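Local structure of Co-chaperone DjlA N-terminal domain-containing protein (Porphyromonas gingivalis, 2H5N) at residues A[84-95]-A[108-118]. The protein is of unknown function but binds magnesium and belongs to the TerB (tellurite resistance) family, with a likely relation to the N-terminal domain of the co-chaperone DjlA. Residues are numbered along the deposited sequence; the frame is centred on the assembly and turned at random.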
# COMPACT_ATOMS: atom_id res chain seq x y z
N LYS A 84 9.29 -17.51 -18.51
CA LYS A 84 8.73 -16.17 -18.69
C LYS A 84 7.26 -16.18 -19.16
O LYS A 84 6.45 -15.39 -18.67
CB LYS A 84 9.58 -15.34 -19.67
CG LYS A 84 10.82 -14.79 -19.04
CD LYS A 84 11.59 -13.92 -20.02
CE LYS A 84 12.77 -13.28 -19.32
NZ LYS A 84 13.28 -12.01 -20.02
N LYS A 85 6.95 -17.05 -20.11
CA LYS A 85 5.60 -17.20 -20.65
C LYS A 85 4.60 -17.62 -19.56
O LYS A 85 3.47 -17.12 -19.48
CB LYS A 85 5.62 -18.20 -21.82
CG LYS A 85 4.26 -18.70 -22.25
CD LYS A 85 4.36 -19.69 -23.40
CE LYS A 85 2.99 -20.08 -23.89
NZ LYS A 85 2.50 -21.38 -23.32
N TYR A 86 5.04 -18.55 -18.73
CA TYR A 86 4.25 -19.04 -17.63
C TYR A 86 4.05 -17.92 -16.59
O TYR A 86 2.93 -17.68 -16.11
CB TYR A 86 4.99 -20.20 -17.01
CG TYR A 86 4.09 -21.12 -16.27
CD1 TYR A 86 4.05 -21.11 -14.87
CD2 TYR A 86 3.25 -22.01 -16.96
CE1 TYR A 86 3.20 -21.93 -14.17
CE2 TYR A 86 2.40 -22.87 -16.25
CZ TYR A 86 2.40 -22.82 -14.86
OH TYR A 86 1.58 -23.66 -14.14
N VAL A 87 5.12 -17.19 -16.26
CA VAL A 87 4.96 -16.05 -15.33
C VAL A 87 4.03 -14.99 -15.89
O VAL A 87 3.18 -14.47 -15.14
CB VAL A 87 6.30 -15.41 -14.91
CG1 VAL A 87 6.05 -14.24 -13.94
CG2 VAL A 87 7.19 -16.44 -14.23
N ALA A 88 4.18 -14.64 -17.18
CA ALA A 88 3.24 -13.69 -17.82
C ALA A 88 1.79 -14.20 -17.80
O ALA A 88 0.84 -13.42 -17.65
CB ALA A 88 3.66 -13.36 -19.26
N SER A 89 1.60 -15.51 -17.98
CA SER A 89 0.25 -16.07 -18.06
C SER A 89 -0.40 -15.91 -16.71
O SER A 89 -1.55 -15.51 -16.61
CB SER A 89 0.23 -17.53 -18.55
OG SER A 89 0.94 -17.62 -19.78
N TYR A 90 0.38 -16.20 -15.67
CA TYR A 90 -0.02 -16.09 -14.27
C TYR A 90 -0.44 -14.66 -13.92
O TYR A 90 -1.49 -14.43 -13.33
CB TYR A 90 1.15 -16.53 -13.39
CG TYR A 90 0.98 -16.22 -11.91
CD1 TYR A 90 -0.05 -16.80 -11.18
CD2 TYR A 90 1.86 -15.33 -11.24
CE1 TYR A 90 -0.22 -16.52 -9.85
CE2 TYR A 90 1.71 -15.07 -9.88
CZ TYR A 90 0.67 -15.67 -9.19
OH TYR A 90 0.46 -15.44 -7.83
N LEU A 91 0.38 -13.69 -14.33
CA LEU A 91 0.09 -12.32 -14.01
C LEU A 91 -1.20 -11.90 -14.72
O LEU A 91 -2.00 -11.18 -14.16
CB LEU A 91 1.27 -11.41 -14.30
CG LEU A 91 2.48 -11.57 -13.35
CD1 LEU A 91 3.66 -10.84 -13.93
CD2 LEU A 91 2.18 -11.08 -11.90
N GLY A 92 -1.42 -12.44 -15.92
CA GLY A 92 -2.54 -12.10 -16.73
C GLY A 92 -3.86 -12.63 -16.25
O GLY A 92 -4.89 -11.97 -16.45
N VAL A 93 -3.85 -13.80 -15.62
CA VAL A 93 -5.08 -14.36 -15.09
C VAL A 93 -5.48 -13.80 -13.74
O VAL A 93 -6.66 -13.90 -13.39
CB VAL A 93 -5.05 -15.92 -15.01
CG1 VAL A 93 -4.60 -16.53 -16.35
CG2 VAL A 93 -4.19 -16.37 -13.87
N ILE A 94 -4.54 -13.23 -12.98
CA ILE A 94 -4.86 -12.64 -11.66
C ILE A 94 -5.95 -11.56 -11.74
O ILE A 94 -6.90 -11.57 -10.94
CB ILE A 94 -3.61 -12.12 -10.92
CG1 ILE A 94 -2.85 -13.30 -10.33
CG2 ILE A 94 -3.98 -11.08 -9.81
CD1 ILE A 94 -1.40 -12.97 -9.95
N MET A 95 -5.83 -10.66 -12.71
CA MET A 95 -6.79 -9.57 -12.79
C MET A 95 -7.98 -9.87 -13.73
O MET A 95 -8.90 -9.06 -13.82
CB MET A 95 -6.10 -8.22 -13.07
CG MET A 95 -5.12 -7.75 -11.94
SD MET A 95 -4.46 -6.15 -12.33
CE MET A 95 -3.70 -6.58 -13.87
N LEU A 108 -1.62 -2.43 -16.90
CA LEU A 108 -0.74 -2.76 -15.78
C LEU A 108 0.03 -4.05 -16.02
O LEU A 108 1.24 -4.15 -15.69
CB LEU A 108 -1.51 -2.87 -14.48
CG LEU A 108 -2.02 -1.57 -13.87
CD1 LEU A 108 -3.02 -1.88 -12.74
CD2 LEU A 108 -0.85 -0.74 -13.38
N TRP A 109 -0.68 -5.03 -16.57
CA TRP A 109 -0.11 -6.29 -16.98
C TRP A 109 0.88 -6.05 -18.13
O TRP A 109 1.97 -6.57 -18.09
CB TRP A 109 -1.26 -7.27 -17.33
CG TRP A 109 -0.84 -8.59 -17.89
CD1 TRP A 109 0.25 -9.33 -17.51
CD2 TRP A 109 -1.54 -9.38 -18.88
NE1 TRP A 109 0.29 -10.50 -18.23
CE2 TRP A 109 -0.79 -10.56 -19.07
CE3 TRP A 109 -2.70 -9.19 -19.65
CZ2 TRP A 109 -1.15 -11.53 -20.00
CZ3 TRP A 109 -3.06 -10.16 -20.58
CH2 TRP A 109 -2.30 -11.33 -20.73
N THR A 110 0.58 -5.16 -19.07
CA THR A 110 1.53 -4.89 -20.15
C THR A 110 2.79 -4.25 -19.59
O THR A 110 3.92 -4.67 -19.93
CB THR A 110 0.95 -3.98 -21.22
OG1 THR A 110 -0.17 -4.61 -21.84
CG2 THR A 110 1.94 -3.72 -22.26
N LEU A 111 2.61 -3.26 -18.70
CA LEU A 111 3.80 -2.56 -18.16
C LEU A 111 4.75 -3.49 -17.40
O LEU A 111 5.95 -3.46 -17.66
CB LEU A 111 3.43 -1.32 -17.34
CG LEU A 111 4.55 -0.55 -16.61
CD1 LEU A 111 5.57 0.07 -17.59
CD2 LEU A 111 3.93 0.54 -15.69
N ILE A 112 4.22 -4.32 -16.49
CA ILE A 112 5.06 -5.26 -15.71
C ILE A 112 5.74 -6.28 -16.62
O ILE A 112 6.92 -6.58 -16.46
CB ILE A 112 4.28 -5.95 -14.56
CG1 ILE A 112 5.23 -6.65 -13.56
CG2 ILE A 112 3.31 -6.95 -15.09
CD1 ILE A 112 4.76 -6.59 -12.08
N SER A 113 4.99 -6.79 -17.59
CA SER A 113 5.57 -7.68 -18.59
C SER A 113 6.73 -7.01 -19.34
O SER A 113 7.77 -7.64 -19.52
CB SER A 113 4.48 -8.10 -19.57
OG SER A 113 3.52 -8.88 -18.89
N THR A 114 6.55 -5.75 -19.76
CA THR A 114 7.62 -5.03 -20.45
C THR A 114 8.88 -4.98 -19.55
O THR A 114 9.98 -5.32 -20.01
CB THR A 114 7.19 -3.59 -20.87
OG1 THR A 114 6.06 -3.68 -21.75
CG2 THR A 114 8.36 -2.83 -21.59
N LEU A 115 8.71 -4.61 -18.28
CA LEU A 115 9.83 -4.39 -17.38
C LEU A 115 10.58 -5.69 -17.07
O LEU A 115 11.81 -5.67 -16.94
CB LEU A 115 9.44 -3.65 -16.09
CG LEU A 115 9.00 -2.17 -16.09
CD1 LEU A 115 9.49 -1.44 -14.84
CD2 LEU A 115 9.40 -1.36 -17.32
N CYS A 116 9.85 -6.80 -17.01
CA CYS A 116 10.42 -8.10 -16.65
C CYS A 116 10.85 -8.88 -17.91
O CYS A 116 11.35 -9.98 -17.78
CB CYS A 116 9.40 -8.91 -15.85
SG CYS A 116 9.12 -8.34 -14.16
N GLY A 117 10.61 -8.33 -19.10
CA GLY A 117 10.91 -9.03 -20.36
C GLY A 117 10.07 -10.26 -20.70
O GLY A 117 10.59 -11.23 -21.31
N LEU A 118 8.78 -10.23 -20.29
CA LEU A 118 7.83 -11.32 -20.54
C LEU A 118 7.20 -11.11 -21.93
O LEU A 118 7.12 -9.96 -22.40
CB LEU A 118 6.73 -11.35 -19.46
CG LEU A 118 7.22 -11.28 -18.00
CD1 LEU A 118 6.07 -11.12 -17.00
CD2 LEU A 118 8.14 -12.47 -17.62
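Two antiparallel helices, 81-94 and 103-116, pack as a helical hairpin in the buried interior of this all-helical TerB-like fold, with G92 against W109 at one end and K84 beside L118 at the other. Their short segments run at 160° to each other with axes 10.0 Å apart. CG of W109 lies anti to the backbone N (chi1 175°), which carries the ring across to helix 81-94. There G92, lacking a side chain, makes room for the indole and lets its own backbone take the ring: CA sits over the indole face, 3.5 Å from the centroid of the five-membered ring, a CH-pi contact. The polar corner of the indole is used too, NE1 giving A88 O a weak, bent hydrogen bond of 3.0 Å. The same residue, A88, one turn before G92, is small enough for its CB to meet L118 CB at 3.7 Å, while the L91 side chain crosses those of I112 and L118 at about a right angle, its CD1 touching I112 CG2 and L118 CD1. M95 CE reaches CB of L108 and of W109 near the magnesium-binding end, where L108 also packs on L108 of a second subunit. At the other end, G117 takes positive phi, which glycine tolerates readily, in a Schellman motif after the last turn. The extended K84 chain passes L118 CD2, and its NZ, also bonded to A77 O, donates to G117 O at 3.1 Å from above the carbonyl plane.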